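PDB 3OCJ: putative exported protein from Bordetella parapertussis, which is of unknown function but has the fold of a class I methyltransferase and probably binds S-adenosylmethionine. Local coordinates for residues Val121-Pro126 and Asp189-Asn194; Ala222-Phe227 and Thr298-Lys303. One frame throughout, in Å; residues are numbered along the deposited sequence.

Interaction 1. Residues Val121-Pro126 and Asp189-Asn194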
loop_
_atom_site.group_PDB
_atom_site.type_symbol
_atom_site.label_atom_id
_atom_site.label_comp_id
_atom_site.label_asym_id
_atom_site.label_seq_id
_atom_site.Cartn_x
_atom_site.Cartn_y
_atom_site.Cartn_z
ATOM N N VAL A 121 -12.505 17.978 7.453
ATOM C CA VAL A 121 -11.143 18.053 6.963
ATOM C C VAL A 121 -10.584 16.634 6.945
ATOM O O VAL A 121 -10.524 15.965 7.982
ATOM C CB VAL A 121 -10.271 18.955 7.843
ATOM C CG1 VAL A 121 -8.851 18.990 7.308
ATOM C CG2 VAL A 121 -10.851 20.370 7.887
ATOM N N VAL A 122 -10.218 16.158 5.759
ATOM C CA VAL A 122 -9.740 14.791 5.601
ATOM C C VAL A 122 -8.290 14.828 5.136
ATOM O O VAL A 122 -7.958 15.483 4.144
ATOM C CB VAL A 122 -10.564 14.034 4.546
ATOM C CG1 VAL A 122 -10.154 12.570 4.498
ATOM C CG2 VAL A 122 -12.051 14.163 4.845
ATOM N N ALA A 123 -7.425 14.114 5.846
ATOM C CA ALA A 123 -6.011 14.054 5.477
ATOM C C ALA A 123 -5.628 12.660 5.005
ATOM O O ALA A 123 -6.160 11.673 5.497
ATOM C CB ALA A 123 -5.148 14.447 6.660
ATOM N N SER A 124 -4.691 12.578 4.065
ATOM C CA SER A 124 -4.102 11.309 3.677
ATOM C C SER A 124 -2.589 11.399 3.866
ATOM O O SER A 124 -1.964 12.355 3.396
ATOM C CB SER A 124 -4.443 10.970 2.224
ATOM O OG SER A 124 -3.852 9.734 1.838
ATOM N N VAL A 125 -2.010 10.403 4.540
ATOM C CA VAL A 125 -0.603 10.440 4.939
ATOM C C VAL A 125 -0.063 9.012 4.918
ATOM O O VAL A 125 -0.443 8.209 5.767
ATOM C CB VAL A 125 -0.448 10.973 6.394
ATOM C CG1 VAL A 125 1.037 11.135 6.755
ATOM C CG2 VAL A 125 -1.234 12.283 6.606
ATOM N N PRO A 126 0.811 8.669 3.951
ATOM C CA PRO A 126 1.298 9.472 2.825
ATOM C C PRO A 126 0.249 9.487 1.727
ATOM O O PRO A 126 -0.346 8.441 1.422
ATOM C CB PRO A 126 2.531 8.692 2.370
ATOM C CG PRO A 126 2.177 7.257 2.659
ATOM C CD PRO A 126 1.314 7.279 3.897
ATOM N N ASP A 189 -10.451 15.800 10.777
ATOM C CA ASP A 189 -11.577 14.990 11.230
ATOM C C ASP A 189 -11.380 13.521 10.889
ATOM O O ASP A 189 -11.846 12.626 11.603
ATOM C CB ASP A 189 -12.860 15.497 10.584
ATOM C CG ASP A 189 -13.193 16.895 11.018
ATOM O OD1 ASP A 189 -13.583 17.067 12.194
ATOM O OD2 ASP A 189 -13.040 17.821 10.199
ATOM N N LEU A 190 -10.705 13.289 9.773
ATOM C CA LEU A 190 -10.496 11.955 9.237
ATOM C C LEU A 190 -9.079 11.884 8.701
ATOM O O LEU A 190 -8.610 12.831 8.063
ATOM C CB LEU A 190 -11.468 11.707 8.086
ATOM C CG LEU A 190 -12.698 10.841 8.310
ATOM C CD1 LEU A 190 -13.560 10.885 7.058
ATOM C CD2 LEU A 190 -12.274 9.413 8.627
ATOM N N LEU A 191 -8.382 10.783 8.958
ATOM C CA LEU A 191 -7.030 10.606 8.427
ATOM C C LEU A 191 -6.939 9.198 7.868
ATOM O O LEU A 191 -7.335 8.234 8.528
ATOM C CB LEU A 191 -5.970 10.832 9.519
ATOM C CG LEU A 191 -4.507 10.881 9.043
ATOM C CD1 LEU A 191 -3.615 11.738 9.947
ATOM C CD2 LEU A 191 -3.903 9.483 8.881
ATOM N N THR A 192 -6.462 9.080 6.638
ATOM C CA THR A 192 -6.252 7.778 6.039
ATOM C C THR A 192 -4.756 7.556 5.742
ATOM O O THR A 192 -4.038 8.488 5.356
ATOM C CB THR A 192 -7.127 7.607 4.783
ATOM O OG1 THR A 192 -6.961 6.288 4.253
ATOM C CG2 THR A 192 -6.777 8.653 3.735
ATOM N N SER A 193 -4.299 6.324 5.948
ATOM C CA SER A 193 -2.900 5.974 5.759
ATOM C C SER A 193 -2.760 4.558 5.225
ATOM O O SER A 193 -3.293 3.614 5.806
ATOM C CB SER A 193 -2.137 6.090 7.083
ATOM O OG SER A 193 -0.757 5.787 6.900
ATOM N N ASN A 194 -2.028 4.424 4.125
ATOM C CA ASN A 194 -1.699 3.110 3.585
ATOM C C ASN A 194 -0.262 3.119 3.096
ATOM O O ASN A 194 0.171 4.075 2.466
ATOM C CB ASN A 194 -2.647 2.766 2.430
ATOM C CG ASN A 194 -2.334 1.425 1.788
ATOM O OD1 ASN A 194 -1.885 1.357 0.636
ATOM N ND2 ASN A 194 -2.559 0.359 2.520
HETATM O O HOH W 1 -2.274 6.907 2.543
#

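Interaction 2. Residues Ala222-Phe227 and Thr298-Lys303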
loop_
_atom_site.group_PDB
_atom_site.type_symbol
_atom_site.label_atom_id
_atom_site.label_comp_id
_atom_site.label_asym_id
_atom_site.label_seq_id
_atom_site.Cartn_x
_atom_site.Cartn_y
_atom_site.Cartn_z
ATOM N N ALA A 222 -11.512 10.019 13.224
ATOM C CA ALA A 222 -11.224 8.622 12.931
ATOM C C ALA A 222 -10.027 8.454 12.018
ATOM O O ALA A 222 -9.756 9.304 11.162
ATOM C CB ALA A 222 -12.449 7.939 12.302
ATOM N N LEU A 223 -9.334 7.339 12.227
ATOM C CA LEU A 223 -8.226 6.893 11.392
ATOM C C LEU A 223 -8.674 5.700 10.565
ATOM O O LEU A 223 -9.286 4.776 11.095
ATOM C CB LEU A 223 -7.053 6.464 12.277
ATOM C CG LEU A 223 -5.892 5.735 11.597
ATOM C CD1 LEU A 223 -5.121 6.660 10.647
ATOM C CD2 LEU A 223 -4.970 5.164 12.666
ATOM N N VAL A 224 -8.357 5.710 9.275
ATOM C CA VAL A 224 -8.552 4.551 8.416
ATOM C C VAL A 224 -7.180 4.108 7.940
ATOM O O VAL A 224 -6.498 4.833 7.215
ATOM C CB VAL A 224 -9.442 4.880 7.208
ATOM C CG1 VAL A 224 -9.578 3.672 6.276
ATOM C CG2 VAL A 224 -10.817 5.370 7.672
ATOM N N THR A 225 -6.737 2.934 8.367
ATOM C CA THR A 225 -5.450 2.443 7.903
ATOM C C THR A 225 -5.531 0.945 7.599
ATOM O O THR A 225 -6.632 0.395 7.477
ATOM C CB THR A 225 -4.294 2.839 8.867
ATOM O OG1 THR A 225 -3.021 2.584 8.256
ATOM C CG2 THR A 225 -4.383 2.136 10.211
ATOM N N SER A 226 -4.383 0.304 7.442
ATOM C CA SER A 226 -4.333 -1.056 6.934
ATOM C C SER A 226 -3.052 -1.719 7.391
ATOM O O SER A 226 -2.131 -1.059 7.867
ATOM C CB SER A 226 -4.339 -1.051 5.417
ATOM O OG SER A 226 -3.180 -0.359 4.955
ATOM N N PHE A 227 -2.980 -3.031 7.245
ATOM C CA PHE A 227 -1.748 -3.738 7.560
ATOM C C PHE A 227 -1.737 -5.075 6.850
ATOM O O PHE A 227 -2.788 -5.698 6.688
ATOM C CB PHE A 227 -1.603 -3.931 9.085
ATOM C CG PHE A 227 -2.791 -4.602 9.734
ATOM C CD1 PHE A 227 -2.726 -5.923 10.124
ATOM C CD2 PHE A 227 -3.966 -3.890 9.938
ATOM C CE1 PHE A 227 -3.815 -6.528 10.733
ATOM C CE2 PHE A 227 -5.062 -4.493 10.535
ATOM C CZ PHE A 227 -4.988 -5.814 10.920
ATOM N N THR A 298 -8.235 -3.741 6.585
ATOM C CA THR A 298 -8.428 -2.325 6.839
ATOM C C THR A 298 -8.865 -2.209 8.289
ATOM O O THR A 298 -9.593 -3.072 8.792
ATOM C CB THR A 298 -9.513 -1.800 5.900
ATOM O OG1 THR A 298 -9.048 -1.893 4.548
ATOM C CG2 THR A 298 -9.936 -0.358 6.208
ATOM N N VAL A 299 -8.424 -1.160 8.965
ATOM C CA VAL A 299 -8.891 -0.885 10.314
ATOM C C VAL A 299 -9.345 0.564 10.435
ATOM O O VAL A 299 -8.667 1.487 9.958
ATOM C CB VAL A 299 -7.825 -1.233 11.377
ATOM C CG1 VAL A 299 -6.505 -0.455 11.139
ATOM C CG2 VAL A 299 -8.359 -0.987 12.793
ATOM N N ILE A 300 -10.504 0.746 11.063
ATOM C CA ILE A 300 -11.044 2.065 11.364
ATOM C C ILE A 300 -10.974 2.240 12.875
ATOM O O ILE A 300 -11.530 1.424 13.625
ATOM C CB ILE A 300 -12.495 2.233 10.880
ATOM C CG1 ILE A 300 -12.608 1.897 9.381
ATOM C CG2 ILE A 300 -12.950 3.671 11.123
ATOM C CD1 ILE A 300 -12.968 0.454 9.061
ATOM N N ALA A 301 -10.283 3.284 13.321
ATOM C CA ALA A 301 -9.997 3.504 14.738
ATOM C C ALA A 301 -10.506 4.877 15.163
ATOM O O ALA A 301 -10.259 5.864 14.483
ATOM C CB ALA A 301 -8.498 3.394 14.967
ATOM N N ARG A 302 -11.200 4.949 16.297
ATOM C CA ARG A 302 -11.790 6.204 16.749
ATOM C C ARG A 302 -10.946 6.925 17.800
ATOM O O ARG A 302 -10.407 6.293 18.703
ATOM C CB ARG A 302 -13.185 5.939 17.324
ATOM C CG ARG A 302 -13.837 7.145 17.979
ATOM C CD ARG A 302 -14.456 8.073 16.937
ATOM N NE ARG A 302 -15.430 7.374 16.100
ATOM C CZ ARG A 302 -15.848 7.816 14.918
ATOM N NH1 ARG A 302 -16.736 7.117 14.220
ATOM N NH2 ARG A 302 -15.374 8.955 14.432
ATOM N N LYS A 303 -10.829 8.244 17.671
ATOM C CA LYS A 303 -10.302 9.076 18.743
ATOM C C LYS A 303 -11.478 9.555 19.584
ATOM O O LYS A 303 -12.414 10.143 19.056
ATOM C CB LYS A 303 -9.551 10.282 18.188
ATOM C CG LYS A 303 -9.013 11.215 19.270
ATOM C CD LYS A 303 -8.087 12.260 18.685
ATOM C CE LYS A 303 -7.594 13.216 19.769
ATOM N NZ LYS A 303 -6.473 14.073 19.277
#

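Interaction 1. Residues Val121-Pro126 and Asp189-Asn194
Asp189 grips Val121 twice. Its OD2 accepts Val121 N at 2.8 Å through the anti lone pair, the N-H nearly straight at 172°, while its own backbone N and Leu190 N both donate to Val121 O. Chi1 of -64° sets Asp189 CG anti to its carbonyl carbon and beside its own backbone N, 3.8 Å from Val121 N. Beyond this fork the parallel ladder is regular: Ala123 N binds Leu190 O, Thr192 N binds Ala123 O, and Val125 N binds Thr192 O at 2.9 Å. Next, Ser193 OG donates to Val125 O at 2.7 Å in the carbonyl plane, so a hydroxyl grips the carbonyl of the cis peptide that joins Val125 to Pro126. Strands 121-124 and 188-192 are the first and fourth of the 3-2-1-4-5-7-6 sheet of class I methyltransferases, whose cofactor site as a rule lies at the C-terminal ends of the parallel strands. On one face, Val122 CG1 lies 3.9 Å from Leu190 CB, the two side chains side by side, and Ser124 CB meets Thr192 CG2 at 3.6 Å. On the other, Ala123 CB lies 4.3 Å from Leu191 CG, and past the strand end Val125 CG2 touches Leu191 CD1. A water donates to Pro126 O and accepts from Asn194 N. Farther out, Glu132 bonds Ser124 OG, helix 96-115 covers Leu190 and Thr192, and Asn194, bonded to Ser226, touches a bound palmitic acid.

Interaction 2. Residues Ala222-Phe227 and Thr298-Lys303
Ala222 opens the contact with its CB over one face of the Arg302 guanidinium, 3.8 Å from NH2. The arginine chain, bent at chi2 and chi3, ends with its guanidinium beside Ala222, and its NH2 bonds Gly220 O. Leu223 forms a hydrogen-bonded antiparallel pair with Ala301: Leu223 N donates to Ala301 O at 2.8 Å and Ala301 N returns the bond to Leu223 O, both in the carbonyl planes. Val224 faces Ile300 in a non-hydrogen-bonded pair, and its CG1 also reaches Thr298 CG2 at 4.0 Å on the same face. At Thr225 the second hydrogen-bonded pair is less even, since Val299 N approaches Thr225 O from 40° above the carbonyl plane. Here the side chains run side by side and press together, Thr225 CG2 standing 3.5 Å from Val299 CG1, tighter than usual van der Waals contact. Each of these methyls sits between its own backbone N and carbonyl carbon (Val299 chi1 58°), while Thr225 OG1 bonds Ser193 O. After Ser226, Phe227 swings its ring back until CE2 is 4.3 Å from Val299 CG1, which lies at the ring edge. This antiparallel join brings the last strand of the methyltransferase sheet between strands 221-226 and 286-289; helix 271-280 packs on Leu223, Phe227 and Val299, and helix 96-115 on Ser226, Thr298 and Arg302 from the other face.

How the interactions relate
Following the chain from the N terminus, interaction 1 closes first: strand 121-124 leads through strands 145-150 and 172-176 before 189-194 returns beside it. Only then does interaction 2 open, its loop running from 222-227 through helices 247-261 and 271-280 and strand 286-289 to 298-303. The two loops are therefore in series, neither nesting nor crossing. They meet side by side in the sheet because strands 188-192 and 221-226 are neighbours, giving the central order 121-124, 188-192, 221-226, 298-302. Probable hydrogen bonds from Asn194 ND2 to Ser226 OG and from Thr225 OG1 to Ser193 O join the ends of these two parallel strands, and interaction 2 carries the sheet on to antiparallel strands 298-302 and 286-289.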